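PDB 6FXW: putative ribose 5-phosphate isomerase from Leishmania infantum, which probably interconverts ribose 5-phosphate and ribulose 5-phosphate in the pentose phosphate pathway, as a type B isomerase of the LacAB/RpiB family. Local coordinates for residues Thr19-Glu22 / Ile23-Val27; Gly77-Ile80 / Ala81-Phe85; Thr98-Leu101 / Ser102-Asn106. All coordinates share one frame; numbering follows the deposited sequence. Where two conformers were deposited one is given.

Contact 1. Residues Thr19-Glu22 / Ile23-Val27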
loop_
_atom_site.group_PDB
_atom_site.type_symbol
_atom_site.label_atom_id
_atom_site.label_comp_id
_atom_site.label_asym_id
_atom_site.label_seq_id
_atom_site.Cartn_x
_atom_site.Cartn_y
_atom_site.Cartn_z
ATOM N N THR A 19 -1.231 20.981 0.775
ATOM C CA THR A 19 0.056 20.384 0.415
ATOM C C THR A 19 0.478 20.689 -0.990
ATOM O O THR A 19 1.503 20.230 -1.431
ATOM C CB THR A 19 0.046 18.842 0.565
ATOM O OG1 THR A 19 -1.107 18.348 -0.074
ATOM C CG2 THR A 19 0.039 18.426 2.070
ATOM N N HIS A 20 -0.282 21.512 -1.757
ATOM C CA HIS A 20 0.006 21.570 -3.174
ATOM C C HIS A 20 1.400 22.179 -3.422
ATOM O O HIS A 20 2.103 21.827 -4.388
ATOM C CB HIS A 20 -1.086 22.319 -4.027
ATOM C CG HIS A 20 -1.063 23.837 -3.906
ATOM N ND1 HIS A 20 -1.748 24.503 -2.934
ATOM C CD2 HIS A 20 -0.587 24.781 -4.739
ATOM C CE1 HIS A 20 -1.643 25.809 -3.127
ATOM N NE2 HIS A 20 -0.937 26.008 -4.229
ATOM N N GLN A 21 1.782 23.193 -2.627
ATOM C CA GLN A 21 3.103 23.764 -2.888
ATOM C C GLN A 21 4.251 22.791 -2.569
ATOM O O GLN A 21 5.178 22.726 -3.290
ATOM C CB GLN A 21 3.275 25.039 -2.036
ATOM C CG GLN A 21 4.629 25.732 -2.341
ATOM C CD GLN A 21 4.774 26.189 -3.791
ATOM O OE1 GLN A 21 3.899 26.904 -4.293
ATOM N NE2 GLN A 21 5.818 25.752 -4.485
ATOM N N GLU A 22 4.038 21.988 -1.531
ATOM C CA GLU A 22 4.995 20.868 -1.211
ATOM C C GLU A 22 5.115 19.879 -2.362
ATOM O O GLU A 22 6.183 19.448 -2.734
ATOM C CB GLU A 22 4.585 20.248 0.105
ATOM C CG GLU A 22 5.431 19.059 0.552
ATOM C CD GLU A 22 5.080 18.484 1.932
ATOM O OE1 GLU A 22 4.063 18.827 2.587
ATOM O OE2 GLU A 22 5.878 17.591 2.325
ATOM N N ILE A 23 3.986 19.568 -2.976
ATOM C CA ILE A 23 4.011 18.674 -4.154
ATOM C C ILE A 23 4.731 19.325 -5.341
ATOM O O ILE A 23 5.525 18.706 -6.032
ATOM C CB ILE A 23 2.559 18.208 -4.503
ATOM C CG1 ILE A 23 1.999 17.442 -3.307
ATOM C CG2 ILE A 23 2.573 17.457 -5.796
ATOM C CD1 ILE A 23 0.504 17.114 -3.381
ATOM N N MET A 24 4.451 20.606 -5.593
ATOM C CA MET A 24 5.117 21.322 -6.700
ATOM C C MET A 24 6.601 21.338 -6.453
ATOM O O MET A 24 7.365 21.100 -7.357
ATOM C CB MET A 24 4.664 22.767 -6.803
ATOM C CG MET A 24 3.329 22.879 -7.438
ATOM S SD MET A 24 2.747 24.570 -7.310
ATOM C CE MET A 24 3.842 25.521 -8.360
ATOM N N ASP A 25 6.968 21.537 -5.185
ATOM C CA ASP A 25 8.403 21.503 -4.835
ATOM C C ASP A 25 9.049 20.186 -5.146
ATOM O O ASP A 25 10.183 20.107 -5.665
ATOM C CB ASP A 25 8.631 21.822 -3.357
ATOM C CG ASP A 25 8.326 23.247 -2.989
ATOM O OD1 ASP A 25 8.212 24.085 -3.871
ATOM O OD2 ASP A 25 8.040 23.501 -1.820
ATOM N N MET A 26 8.368 19.078 -4.865
ATOM C CA MET A 26 8.866 17.739 -5.295
ATOM C C MET A 26 9.072 17.548 -6.767
ATOM O O MET A 26 10.027 16.887 -7.224
ATOM C CB MET A 26 7.939 16.611 -4.806
ATOM C CG MET A 26 7.772 16.570 -3.352
ATOM S SD MET A 26 6.509 15.288 -2.929
ATOM C CE MET A 26 7.053 15.322 -1.360
ATOM N N VAL A 27 8.116 18.053 -7.565
ATOM C CA VAL A 27 8.210 17.965 -8.956
ATOM C C VAL A 27 9.476 18.721 -9.423
ATOM O O VAL A 27 10.253 18.209 -10.223
ATOM C CB VAL A 27 6.969 18.490 -9.673
ATOM C CG1 VAL A 27 7.181 18.439 -11.182
ATOM C CG2 VAL A 27 5.739 17.682 -9.263
#

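Contact 2. Residues Gly77-Ile80 / Ala81-Phe85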
loop_
_atom_site.group_PDB
_atom_site.type_symbol
_atom_site.label_atom_id
_atom_site.label_comp_id
_atom_site.label_asym_id
_atom_site.label_seq_id
_atom_site.Cartn_x
_atom_site.Cartn_y
_atom_site.Cartn_z
ATOM N N GLY A 77 -11.151 9.570 -8.311
ATOM C CA GLY A 77 -11.981 10.455 -9.112
ATOM C C GLY A 77 -11.215 11.090 -10.261
ATOM O O GLY A 77 -11.683 11.215 -11.381
ATOM N N MET A 78 -10.003 11.550 -9.957
ATOM C CA MET A 78 -9.115 12.059 -10.990
ATOM C C MET A 78 -8.874 11.103 -12.091
ATOM O O MET A 78 -8.915 11.454 -13.305
ATOM C CB MET A 78 -7.794 12.549 -10.366
ATOM C CG MET A 78 -7.934 13.792 -9.497
ATOM S SD MET A 78 -8.614 15.178 -10.433
ATOM C CE MET A 78 -8.130 16.534 -9.371
ATOM N N SER A 79 -8.618 9.846 -11.755
ATOM C CA SER A 79 -8.380 8.790 -12.754
ATOM C C SER A 79 -9.588 8.597 -13.659
ATOM O O SER A 79 -9.431 8.511 -14.891
ATOM C CB SER A 79 -8.007 7.438 -12.117
ATOM O OG SER A 79 -8.203 6.294 -13.002
ATOM N N ILE A 80 -10.747 8.535 -13.044
ATOM C CA ILE A 80 -11.958 8.346 -13.849
ATOM C C ILE A 80 -12.197 9.537 -14.775
ATOM O O ILE A 80 -12.373 9.356 -15.976
ATOM C CB ILE A 80 -13.177 8.099 -12.951
ATOM C CG1 ILE A 80 -12.981 6.771 -12.156
ATOM C CG2 ILE A 80 -14.435 7.988 -13.797
ATOM C CD1 ILE A 80 -13.871 6.638 -10.977
ATOM N N ALA A 81 -12.197 10.720 -14.194
ATOM C CA ALA A 81 -12.505 11.916 -14.989
ATOM C C ALA A 81 -11.479 12.105 -16.124
ATOM O O ALA A 81 -11.836 12.395 -17.276
ATOM C CB ALA A 81 -12.483 13.099 -14.111
ATOM N N ALA A 82 -10.191 11.953 -15.842
ATOM C CA ALA A 82 -9.159 12.195 -16.867
ATOM C C ALA A 82 -9.258 11.238 -18.015
ATOM O O ALA A 82 -9.022 11.534 -19.163
ATOM C CB ALA A 82 -7.749 12.177 -16.250
ATOM N N ASN A 83 -9.538 9.967 -17.659
ATOM C CA ASN A 83 -9.675 8.936 -18.692
ATOM C C ASN A 83 -10.866 9.159 -19.617
ATOM O O ASN A 83 -10.938 8.539 -20.677
ATOM C CB ASN A 83 -9.643 7.524 -18.120
ATOM C CG ASN A 83 -8.248 7.060 -17.795
ATOM O OD1 ASN A 83 -7.360 7.091 -18.644
ATOM N ND2 ASN A 83 -8.030 6.594 -16.541
ATOM N N LYS A 84 -11.778 10.022 -19.250
ATOM C CA LYS A 84 -12.889 10.373 -20.148
ATOM C C LYS A 84 -12.479 11.253 -21.296
ATOM O O LYS A 84 -13.206 11.376 -22.282
ATOM C CB LYS A 84 -14.047 11.013 -19.417
ATOM C CG LYS A 84 -14.734 10.071 -18.420
ATOM C CD LYS A 84 -15.188 8.728 -18.937
ATOM C CE LYS A 84 -15.812 7.870 -17.888
ATOM N NZ LYS A 84 -16.375 6.662 -18.605
ATOM N N PHE A 85 -11.312 11.831 -21.233
ATOM C CA PHE A 85 -10.756 12.604 -22.361
ATOM C C PHE A 85 -10.172 11.765 -23.382
ATOM O O PHE A 85 -9.308 10.975 -23.151
ATOM C CB PHE A 85 -9.723 13.655 -21.885
ATOM C CG PHE A 85 -10.352 14.850 -21.334
ATOM C CD1 PHE A 85 -10.826 14.958 -20.031
ATOM C CD2 PHE A 85 -10.413 15.997 -22.124
ATOM C CE1 PHE A 85 -11.452 16.111 -19.594
ATOM C CE2 PHE A 85 -11.002 17.165 -21.636
ATOM C CZ PHE A 85 -11.521 17.217 -20.402
#

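Contact 3. Residues Thr98-Leu101 / Ser102-Asn106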
loop_
_atom_site.group_PDB
_atom_site.type_symbol
_atom_site.label_atom_id
_atom_site.label_comp_id
_atom_site.label_asym_id
_atom_site.label_seq_id
_atom_site.Cartn_x
_atom_site.Cartn_y
_atom_site.Cartn_z
ATOM N N THR A 98 3.682 0.677 -9.267
ATOM C CA THR A 98 2.619 1.189 -10.092
ATOM C C THR A 98 3.058 2.422 -10.885
ATOM O O THR A 98 2.769 2.535 -12.074
ATOM C CB THR A 98 1.329 1.488 -9.312
ATOM O OG1 THR A 98 1.611 2.298 -8.147
ATOM C CG2 THR A 98 0.698 0.192 -8.858
ATOM N N ALA A 99 3.837 3.277 -10.223
ATOM C CA ALA A 99 4.392 4.418 -11.002
ATOM C C ALA A 99 5.224 3.994 -12.151
ATOM O O ALA A 99 5.086 4.492 -13.295
ATOM C CB ALA A 99 5.191 5.318 -10.086
ATOM N N GLN A 100 6.136 3.026 -11.926
ATOM C CA GLN A 100 7.009 2.536 -12.995
ATOM C C GLN A 100 6.254 1.869 -14.120
ATOM O O GLN A 100 6.446 2.192 -15.294
ATOM C CB GLN A 100 8.004 1.553 -12.384
ATOM C CG GLN A 100 8.955 0.972 -13.404
ATOM C CD GLN A 100 9.895 -0.068 -12.740
ATOM O OE1 GLN A 100 10.266 0.094 -11.622
ATOM N NE2 GLN A 100 10.272 -1.104 -13.464
ATOM N N LEU A 101 5.338 0.945 -13.783
ATOM C CA LEU A 101 4.590 0.189 -14.819
ATOM C C LEU A 101 3.519 0.993 -15.548
ATOM O O LEU A 101 3.276 0.761 -16.732
ATOM C CB LEU A 101 4.031 -1.069 -14.222
ATOM C CG LEU A 101 5.063 -2.042 -13.733
ATOM C CD1 LEU A 101 4.477 -3.264 -13.098
ATOM C CD2 LEU A 101 5.975 -2.503 -14.873
ATOM N N SER A 102 3.002 2.075 -14.915
ATOM C CA SER A 102 2.035 2.958 -15.543
ATOM C C SER A 102 2.718 3.623 -16.768
ATOM O O SER A 102 2.028 3.936 -17.718
ATOM C CB SER A 102 1.548 4.041 -14.651
ATOM O OG SER A 102 2.512 5.001 -14.357
ATOM N N ARG A 103 4.040 3.823 -16.685
ATOM C CA ARG A 103 4.830 4.359 -17.789
ATOM C C ARG A 103 5.354 3.247 -18.702
ATOM O O ARG A 103 5.131 3.280 -19.919
ATOM C CB ARG A 103 5.977 5.165 -17.218
ATOM C CG ARG A 103 5.570 6.399 -16.411
ATOM C CD ARG A 103 4.883 7.483 -17.224
ATOM N NE ARG A 103 5.799 7.903 -18.243
ATOM C CZ ARG A 103 5.608 7.918 -19.565
ATOM N NH1 ARG A 103 4.432 7.676 -20.135
ATOM N NH2 ARG A 103 6.636 8.192 -20.375
ATOM N N GLN A 104 5.999 2.221 -18.135
ATOM C CA GLN A 104 6.609 1.116 -18.947
ATOM C C GLN A 104 5.624 0.404 -19.800
ATOM O O GLN A 104 5.868 0.071 -20.976
ATOM C CB GLN A 104 7.374 0.165 -18.051
ATOM C CG GLN A 104 8.653 0.715 -17.506
ATOM C CD GLN A 104 9.536 -0.302 -16.880
ATOM O OE1 GLN A 104 9.093 -1.205 -16.219
ATOM N NE2 GLN A 104 10.805 -0.161 -17.138
ATOM N N HIS A 105 4.454 0.109 -19.204
ATOM C CA HIS A 105 3.436 -0.673 -19.889
ATOM C C HIS A 105 2.350 0.168 -20.447
ATOM O O HIS A 105 1.972 0.026 -21.615
ATOM C CB HIS A 105 2.836 -1.715 -18.918
ATOM C CG HIS A 105 3.794 -2.771 -18.547
ATOM N ND1 HIS A 105 3.448 -3.762 -17.630
ATOM C CD2 HIS A 105 5.083 -2.979 -18.877
ATOM C CE1 HIS A 105 4.501 -4.532 -17.448
ATOM N NE2 HIS A 105 5.513 -4.104 -18.192
ATOM N N ASN A 106 1.764 1.056 -19.644
ATOM C CA ASN A 106 0.573 1.770 -20.072
ATOM C C ASN A 106 0.847 3.149 -20.723
ATOM O O ASN A 106 -0.080 3.742 -21.253
ATOM C CB ASN A 106 -0.393 1.968 -18.924
ATOM C CG ASN A 106 -0.630 0.705 -18.119
ATOM O OD1 ASN A 106 -0.065 0.598 -17.027
ATOM N ND2 ASN A 106 -1.346 -0.286 -18.668
#

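Contact 1. Residues Thr19-Glu22 / Ile23-Val27
The backbone N of D25 donates to Q21 O at 2.9 Å, an i to i+4 bond in the first turns of helix 20-29, the crossover helix of the beta-alpha-beta unit between strands 6-12 and 33-38. The same two residues are joined a second time through their side chains: Q21 NE2 reaches D25 OD1 at 3.0 Å with an N-H...O angle of 157°. The acceptor lies in the plane of the Q21 amide, but the donor comes from above the carboxylate plane, and the two flat groups are turned 45° apart. Q21 starts with CG anti to the backbone N and then bends at chi2 (61°), which carries the amide forward, one turn on, to the D25 carboxylate. This bridge lies on the solvent side. Backbone bonds from I23 N to T19 O and from M24 N to H20 O continue the i to i+4 series, with M26 N to E22 O. The H20 imidazole stacks on Y38 and is tied through ND1 to Y17 O. In the conformer given for M24, one of two, SD comes to the edge of that ring. Toward the sheet, I23 packs on L10 and on I127 of helix 120-131, and it sends its CG1 branch back to the start of the helix, where CD1 is 3.9 Å from T19 OG1.

Contact 2. Residues Gly77-Ile80 / Ala81-Phe85
The backbone of helix 76-83, which flanks the parallel sheet of the Rossmann-like alpha/beta fold of the RpiB family and follows strand 67-72, is regular at first, with A81 N bonded to G77 O and A82 N to M78 O, both at 2.9 Å. At its C-terminal end K84 N to I80 O is a weak bond of 3.4 Å, and the i to i+4 bonds give way to i to i+3 bonds, K84 N to A81 O and F85 N to A82 O, as the chain leaves the helix. S79 O in this last turn is gripped twice by N83. The backbone N of N83 bonds to it at 3.1 Å, and ND2 adds a weak bond at 2.9 Å whose N-H...O angle is only 120°. With CG beside its own backbone N (chi1 -78°), the N83 side chain folds back over the preceding turn and puts its amide next to that carbonyl. The other end of the amide, OD1, accepts from A90 N, fixing the end of the helix to the start of strand 90-92. Beside it, K84 bends at chi2 and lays CG 3.5 Å from I80 O, while its CE passes I80 CG2. Its ammonium group continues into the second subunit, to I88 O, N83 O and a salt bridge with E152 there, and I80 packs on A90 of that subunit, so this face of the helix belongs to the subunit interface. On the side away from I80 and K84, M78 and A82 pack onto strand 67-72 and helix 49-61. The small A82 side chain sits close to the backbone, its CB 3.2 Å from M78 O.

Contact 3. Residues Thr98-Leu101 / Ser102-Asn106
Helix 96-104, the crossover of the beta-alpha-beta unit between strands 90-92 and 110-114, ends here in a turn that carries H105, whose side chain is about 4 Å from a bound sulfate. L101 O takes two backbone donors as the helix closes, H105 N at 2.8 Å and N106 N at 3.3 Å. L101 and H105 run side by side in the same direction, and L101 CD2 lies over one face of the imidazole in a CH-pi contact, 3.8 Å from the ring centroid and offset toward the rim. H141 stacks on the same ring. L101 also packs on T74 of the second subunit. One residue back, the Q100 and Q104 side chains join in an amide-to-amide bond, Q100 NE2 to Q104 OE1 at 3.0 Å and nearly straight at 172°. Q104 OE1 lies in the Q100 amide plane, the donor stands above the Q104 carbonyl plane, and the two amides are almost perpendicular (85°). Both chains are extended beyond CG, and the link runs roughly alongside the backbone bond from Q104 N to Q100 O, with donor and acceptor exchanged between the two residues. Around the helix, R103 turns away, its NH1 bonded to N107 OD1, and packs on F130 of helix 120-131. S102 folds its hydroxyl back onto its own helix: with chi1 at 69°, OG stands between the backbone N and the carbonyl carbon and donates to A99 O at 2.8 Å.

Overall arrangement
All three contacts are local, joining residues three to five apart in helices that flank one parallel sheet; they lie in series along the chain and do not touch. Contact 1 is the most exposed: it opens its helix, no other subunit reaches it, and its amide-carboxylate bridge faces solvent. Contact 2 is wholly buried and contact 3 partly so; both finish their helices and touch the second subunit, their centres about 17 Å apart. Their chemistry follows their place. In contact 2 an asparagine and a lysine reach beyond the helix end, to a strand and across the interface, whereas contact 3 pairs amides and sets a leucine against a histidine near the sulfate. Helix 120-131 packs against contacts 1 and 3.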